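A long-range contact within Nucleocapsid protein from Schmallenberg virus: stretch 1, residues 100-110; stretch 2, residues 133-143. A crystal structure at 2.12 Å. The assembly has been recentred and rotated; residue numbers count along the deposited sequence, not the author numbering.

Stretch 1, residues 100-110: LARWIADTCKA
Stretch 2 133-143: TWADGYTMYLG

Stretch 1 is helical, continuing a helix that begins earlier in the chain. Helix 138-142 of stretch 2 runs nearly antiparallel to it: the N-to-C directions make 166°, and the axes approach to 10.3 Å. Ala105 CA lies 6.6 Å from Tyr138 CA, and Ala101 CA 6.0 Å from Leu142 CA. The contact is apolar packing, without cross-stretch hydrogen bonds, and buries 337 Å².

Thr133 (phi/psi 66/156) leads into a 3-10 turn, Trp134 to Asp136. Trp134 (chi1 -77°, chi2 93°) points toward stretch 1. Its CH2 meets Ile104 CG2 edge-on at 4.1 Å, and its CZ3 lies 4.4 Å from Cys108 SG. Gly137 (phi/psi 97/149) is at the N-cap position, right before the next helix; these angles would jam a CB against the preceding carbonyl.

Tyr138 starts that helix with chi1 p (74°) and chi2 -70°. Its ring spans one helical turn of stretch 1: CD2 is 3.8 Å from Ala105 CB and 4.3 Å from Cys108 CB, while OH is 3.7 Å from Lys109 CG. Lys109 is extended, all t, and its end leads away.

Thr139, Met140 and Tyr141 make no contact with stretch 1. One turn after Tyr138, Leu142 (m, t) is buried. Its CD1 sits 3.7 Å from Ile104 CG2 (Ile104 m, t), 4.0 Å from Ala105 CB and 3.8 Å from Ala101 O. The small alanines let Leu142 and Tyr138 come close to the helix backbone. Gly143 follows without contact to stretch 1.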

ATOM      1  N   LEU B 100     -26.574  12.184  15.253  1.00  4.69           N
ATOM      2  CA  LEU B 100     -27.722  11.300  14.962  1.00  4.87           C
ATOM      3  C   LEU B 100     -27.894  10.213  16.016  1.00  4.87           C
ATOM      4  O   LEU B 100     -29.015   9.920  16.427  1.00  4.96           O
ATOM      5  CB  LEU B 100     -27.626  10.670  13.567  1.00  4.83           C
ATOM      6  CG  LEU B 100     -27.939  11.546  12.351  1.00  4.90           C
ATOM      7  CD1 LEU B 100     -27.560  10.808  11.074  1.00  4.90           C
ATOM      8  CD2 LEU B 100     -29.408  11.970  12.283  1.00  4.93           C
ATOM      9  N   ALA B 101     -26.789   9.617  16.449  1.00  4.92           N
ATOM     10  CA  ALA B 101     -26.810   8.660  17.562  1.00  4.89           C
ATOM     11  C   ALA B 101     -27.385   9.298  18.828  1.00  4.78           C
ATOM     12  O   ALA B 101     -28.218   8.703  19.507  1.00  4.56           O
ATOM     13  CB  ALA B 101     -25.415   8.117  17.835  1.00  4.87           C
ATOM     14  N   ARG B 102     -26.936  10.511  19.124  1.00  4.66           N
ATOM     15  CA  ARG B 102     -27.416  11.264  20.265  1.00  4.87           C
ATOM     16  C   ARG B 102     -28.903  11.607  20.123  1.00  4.85           C
ATOM     17  O   ARG B 102     -29.641  11.586  21.104  1.00  4.61           O
ATOM     18  CB  ARG B 102     -26.585  12.538  20.427  1.00  4.99           C
ATOM     19  CG  ARG B 102     -27.141  13.571  21.387  1.00  5.22           C
ATOM     20  CD  ARG B 102     -27.023  13.154  22.834  1.00  6.15           C
ATOM     21  NE  ARG B 102     -26.313  14.195  23.567  1.00  7.99           N
ATOM     22  CZ  ARG B 102     -26.862  15.304  24.057  1.00  9.02           C
ATOM     23  NH1 ARG B 102     -28.165  15.556  23.940  1.00  8.56           N
ATOM     24  NH2 ARG B 102     -26.093  16.171  24.676  1.00 11.15           N
ATOM     25  N   TRP B 103     -29.328  11.939  18.908  1.00  4.88           N
ATOM     26  CA  TRP B 103     -30.736  12.225  18.649  1.00  4.87           C
ATOM     27  C   TRP B 103     -31.594  10.988  18.924  1.00  4.86           C
ATOM     28  O   TRP B 103     -32.626  11.094  19.578  1.00  4.76           O
ATOM     29  CB  TRP B 103     -30.940  12.736  17.224  1.00  4.89           C
ATOM     30  CG  TRP B 103     -32.379  12.879  16.847  1.00  4.84           C
ATOM     31  CD1 TRP B 103     -33.224  13.881  17.213  1.00  4.90           C
ATOM     32  CD2 TRP B 103     -33.145  11.979  16.049  1.00  4.87           C
ATOM     33  NE1 TRP B 103     -34.475  13.669  16.684  1.00  4.89           N
ATOM     34  CE2 TRP B 103     -34.457  12.502  15.969  1.00  4.93           C
ATOM     35  CE3 TRP B 103     -32.856  10.777  15.397  1.00  4.86           C
ATOM     36  CZ2 TRP B 103     -35.474  11.868  15.257  1.00  4.97           C
ATOM     37  CZ3 TRP B 103     -33.862  10.147  14.688  1.00  4.92           C
ATOM     38  CH2 TRP B 103     -35.162  10.691  14.629  1.00  4.96           C
ATOM     39  N   ILE B 104     -31.143   9.825  18.455  1.00  4.88           N
ATOM     40  CA  ILE B 104     -31.870   8.575  18.669  1.00  4.91           C
ATOM     41  C   ILE B 104     -32.013   8.307  20.161  1.00  4.96           C
ATOM     42  O   ILE B 104     -33.107   7.979  20.640  1.00  5.12           O
ATOM     43  CB  ILE B 104     -31.186   7.364  17.994  1.00  4.89           C
ATOM     44  CG1 ILE B 104     -31.212   7.503  16.468  1.00  4.88           C
ATOM     45  CG2 ILE B 104     -31.887   6.062  18.375  1.00  4.89           C
ATOM     46  CD1 ILE B 104     -30.210   6.612  15.761  1.00  4.88           C
ATOM     47  N   ALA B 105     -30.904   8.446  20.887  1.00  4.93           N
ATOM     48  CA  ALA B 105     -30.888   8.208  22.320  1.00  4.93           C
ATOM     49  C   ALA B 105     -31.796   9.185  23.063  1.00  5.03           C
ATOM     50  O   ALA B 105     -32.532   8.778  23.973  1.00  5.48           O
ATOM     51  CB  ALA B 105     -29.465   8.273  22.856  1.00  4.94           C
ATOM     52  N   ASP B 106     -31.773  10.459  22.667  1.00  4.97           N
ATOM     53  CA  ASP B 106     -32.682  11.453  23.247  1.00  5.27           C
ATOM     54  C   ASP B 106     -34.156  11.122  22.989  1.00  5.41           C
ATOM     55  O   ASP B 106     -35.012  11.383  23.835  1.00  5.79           O
ATOM     56  CB  ASP B 106     -32.365  12.867  22.739  1.00  5.63           C
ATOM     57  CG  ASP B 106     -31.081  13.425  23.335  1.00  6.66           C
ATOM     58  OD1 ASP B 106     -30.656  12.915  24.386  1.00  7.31           O
ATOM     59  OD2 ASP B 106     -30.490  14.365  22.753  1.00  7.21           O
ATOM     60  N   THR B 107     -34.444  10.555  21.825  1.00  5.45           N
ATOM     61  CA  THR B 107     -35.798  10.126  21.496  1.00  5.75           C
ATOM     62  C   THR B 107     -36.175   8.825  22.220  1.00  6.17           C
ATOM     63  O   THR B 107     -37.338   8.613  22.531  1.00  6.85           O
ATOM     64  CB  THR B 107     -35.962   9.933  19.976  1.00  5.83           C
ATOM     65  OG1 THR B 107     -35.429  11.072  19.286  1.00  4.96           O
ATOM     66  CG2 THR B 107     -37.425   9.774  19.618  1.00  6.15           C
ATOM     67  N   CYS B 108     -35.189   7.970  22.488  1.00  6.19           N
ATOM     68  CA  CYS B 108     -35.431   6.648  23.082  1.00  6.67           C
ATOM     69  C   CYS B 108     -35.522   6.693  24.598  1.00  7.76           C
ATOM     70  O   CYS B 108     -36.236   5.892  25.209  1.00  8.60           O
ATOM     71  CB  CYS B 108     -34.335   5.662  22.673  1.00  7.09           C
ATOM     72  SG  CYS B 108     -34.496   5.077  20.976  1.00  9.89           S
ATOM     73  N   LYS B 109     -34.779   7.619  25.195  1.00  8.64           N
ATOM     74  CA  LYS B 109     -34.797   7.834  26.631  1.00 10.51           C
ATOM     75  C   LYS B 109     -36.197   8.204  27.120  1.00 12.74           C
ATOM     76  O   LYS B 109     -36.586   7.838  28.223  1.00 13.49           O
ATOM     77  CB  LYS B 109     -33.820   8.950  27.006  1.00 11.08           C
ATOM     78  CG  LYS B 109     -33.592   9.108  28.499  1.00 13.75           C
ATOM     79  CD  LYS B 109     -32.746  10.331  28.808  1.00 17.89           C
ATOM     80  CE  LYS B 109     -32.611  10.536  30.308  1.00 24.53           C
ATOM     81  NZ  LYS B 109     -31.416  11.357  30.653  1.00 31.01           N
ATOM     82  N   ALA B 110     -36.938   8.937  26.293  1.00 17.16           N
ATOM     83  CA  ALA B 110     -38.229   9.483  26.692  1.00 24.12           C
ATOM     84  C   ALA B 110     -39.324   8.421  26.784  1.00 27.43           C
ATOM     85  O   ALA B 110     -40.068   8.393  27.762  1.00 30.83           O
ATOM     86  CB  ALA B 110     -38.650  10.594  25.736  1.00 31.04           C
ATOM     87  N   THR B 133     -26.316  -5.871  19.966  1.00 18.33           N
ATOM     88  CA  THR B 133     -27.797  -5.806  19.867  1.00 12.56           C
ATOM     89  C   THR B 133     -28.473  -4.794  20.801  1.00  9.70           C
ATOM     90  O   THR B 133     -27.951  -4.433  21.858  1.00 10.19           O
ATOM     91  CB  THR B 133     -28.508  -7.177  20.051  1.00 12.20           C
ATOM     92  OG1 THR B 133     -28.345  -7.654  21.395  1.00 14.70           O
ATOM     93  CG2 THR B 133     -27.985  -8.207  19.063  1.00 10.20           C
ATOM     94  N   TRP B 134     -29.666  -4.364  20.396  1.00  8.47           N
ATOM     95  CA  TRP B 134     -30.481  -3.434  21.183  1.00  7.67           C
ATOM     96  C   TRP B 134     -30.813  -3.998  22.559  1.00  8.70           C
ATOM     97  O   TRP B 134     -31.162  -3.248  23.470  1.00  9.08           O
ATOM     98  CB  TRP B 134     -31.781  -3.109  20.445  1.00  6.31           C
ATOM     99  CG  TRP B 134     -31.641  -2.127  19.313  1.00  5.96           C
ATOM    100  CD1 TRP B 134     -31.428  -2.414  17.996  1.00  5.99           C
ATOM    101  CD2 TRP B 134     -31.740  -0.701  19.399  1.00  5.98           C
ATOM    102  NE1 TRP B 134     -31.381  -1.254  17.255  1.00  5.94           N
ATOM    103  CE2 TRP B 134     -31.572  -0.188  18.093  1.00  6.16           C
ATOM    104  CE3 TRP B 134     -31.957   0.195  20.453  1.00  6.06           C
ATOM    105  CZ2 TRP B 134     -31.609   1.184  17.815  1.00  6.52           C
ATOM    106  CZ3 TRP B 134     -31.995   1.557  20.175  1.00  6.20           C
ATOM    107  CH2 TRP B 134     -31.821   2.037  18.868  1.00  6.30           C
ATOM    108  N   ALA B 135     -30.708  -5.320  22.688  1.00 10.32           N
ATOM    109  CA  ALA B 135     -30.920  -6.028  23.949  1.00 12.97           C
ATOM    110  C   ALA B 135     -30.056  -5.505  25.083  1.00 13.50           C
ATOM    111  O   ALA B 135     -30.502  -5.449  26.228  1.00 16.40           O
ATOM    112  CB  ALA B 135     -30.669  -7.516  23.758  1.00 15.22           C
ATOM    113  N   ASP B 136     -28.824  -5.116  24.763  1.00 13.54           N
ATOM    114  CA  ASP B 136     -27.888  -4.607  25.767  1.00 12.80           C
ATOM    115  C   ASP B 136     -28.183  -3.168  26.192  1.00 12.64           C
ATOM    116  O   ASP B 136     -27.426  -2.586  26.974  1.00 14.36           O
ATOM    117  CB  ASP B 136     -26.449  -4.721  25.249  1.00 14.16           C
ATOM    118  CG  ASP B 136     -25.968  -6.161  25.171  1.00 16.42           C
ATOM    119  OD1 ASP B 136     -26.193  -6.927  26.135  1.00 17.29           O
ATOM    120  OD2 ASP B 136     -25.346  -6.529  24.154  1.00 16.36           O
ATOM    121  N   GLY B 137     -29.278  -2.596  25.692  1.00 11.04           N
ATOM    122  CA  GLY B 137     -29.660  -1.236  26.047  1.00 10.38           C
ATOM    123  C   GLY B 137     -29.195  -0.238  25.007  1.00 10.68           C
ATOM    124  O   GLY B 137     -28.159  -0.426  24.358  1.00 11.50           O
ATOM    125  N   TYR B 138     -29.969   0.831  24.853  1.00 10.68           N
ATOM    126  CA  TYR B 138     -29.712   1.839  23.820  1.00  9.27           C
ATOM    127  C   TYR B 138     -28.360   2.548  23.976  1.00  7.72           C
ATOM    128  O   TYR B 138     -27.730   2.871  22.975  1.00  7.28           O
ATOM    129  CB  TYR B 138     -30.864   2.857  23.750  1.00  9.96           C
ATOM    130  CG  TYR B 138     -30.898   3.852  24.887  1.00 10.78           C
ATOM    131  CD1 TYR B 138     -31.236   3.457  26.181  1.00 12.54           C
ATOM    132  CD2 TYR B 138     -30.591   5.190  24.671  1.00 11.06           C
ATOM    133  CE1 TYR B 138     -31.256   4.366  27.225  1.00 14.82           C
ATOM    134  CE2 TYR B 138     -30.609   6.106  25.708  1.00 12.60           C
ATOM    135  CZ  TYR B 138     -30.943   5.692  26.981  1.00 15.61           C
ATOM    136  OH  TYR B 138     -30.967   6.604  28.014  1.00 19.56           O
ATOM    137  N   THR B 139     -27.903   2.760  25.210  1.00  7.06           N
ATOM    138  CA  THR B 139     -26.670   3.522  25.437  1.00  7.25           C
ATOM    139  C   THR B 139     -25.425   2.751  24.994  1.00  6.77           C
ATOM    140  O   THR B 139     -24.500   3.340  24.453  1.00  6.87           O
ATOM    141  CB  THR B 139     -26.495   3.985  26.905  1.00  8.86           C
ATOM    142  OG1 THR B 139     -26.200   2.866  27.748  1.00 10.15           O
ATOM    143  CG2 THR B 139     -27.733   4.691  27.409  1.00  9.67           C
ATOM    144  N   MET B 140     -25.410   1.438  25.207  1.00  7.11           N
ATOM    145  CA  MET B 140     -24.265   0.621  24.795  1.00  7.38           C
ATOM    146  C   MET B 140     -24.240   0.432  23.283  1.00  6.70           C
ATOM    147  O   MET B 140     -23.191   0.607  22.644  1.00  7.49           O
ATOM    148  CB  MET B 140     -24.289  -0.748  25.480  1.00  9.33           C
ATOM    149  CG  MET B 140     -22.964  -1.479  25.337  1.00 12.51           C
ATOM    150  SD  MET B 140     -22.842  -3.020  26.257  1.00 17.18           S
ATOM    151  CE  MET B 140     -21.548  -3.797  25.302  1.00 19.74           C
ATOM    152  N   TYR B 141     -25.399   0.080  22.730  1.00  5.65           N
ATOM    153  CA  TYR B 141     -25.562  -0.196  21.306  1.00  5.12           C
ATOM    154  C   TYR B 141     -25.279   1.028  20.440  1.00  4.92           C
ATOM    155  O   TYR B 141     -24.593   0.934  19.429  1.00  4.71           O
ATOM    156  CB  TYR B 141     -26.987  -0.700  21.030  1.00  5.11           C
ATOM    157  CG  TYR B 141     -27.213  -1.198  19.620  1.00  5.00           C
ATOM    158  CD1 TYR B 141     -26.746  -2.443  19.221  1.00  4.98           C
ATOM    159  CD2 TYR B 141     -27.900  -0.428  18.686  1.00  5.03           C
ATOM    160  CE1 TYR B 141     -26.947  -2.907  17.933  1.00  4.99           C
ATOM    161  CE2 TYR B 141     -28.113  -0.888  17.395  1.00  5.07           C
ATOM    162  CZ  TYR B 141     -27.632  -2.128  17.026  1.00  5.12           C
ATOM    163  OH  TYR B 141     -27.837  -2.586  15.740  1.00  5.72           O
ATOM    164  N   LEU B 142     -25.830   2.171  20.828  1.00  4.93           N
ATOM    165  CA  LEU B 142     -25.613   3.398  20.078  1.00  4.95           C
ATOM    166  C   LEU B 142     -24.251   3.988  20.401  1.00  5.06           C
ATOM    167  O   LEU B 142     -23.694   4.727  19.596  1.00  5.13           O
ATOM    168  CB  LEU B 142     -26.703   4.423  20.376  1.00  4.95           C
ATOM    169  CG  LEU B 142     -28.126   4.043  19.977  1.00  4.91           C
ATOM    170  CD1 LEU B 142     -29.071   5.093  20.519  1.00  4.92           C
ATOM    171  CD2 LEU B 142     -28.280   3.911  18.469  1.00  4.94           C
ATOM    172  N   GLY B 143     -23.722   3.652  21.574  1.00  5.26           N
ATOM    173  CA  GLY B 143     -22.364   4.046  21.964  1.00  5.50           C
ATOM    174  C   GLY B 143     -21.276   3.575  21.013  1.00  5.58           C
ATOM    175  O   GLY B 143     -20.161   4.104  21.036  1.00  6.82           O
TER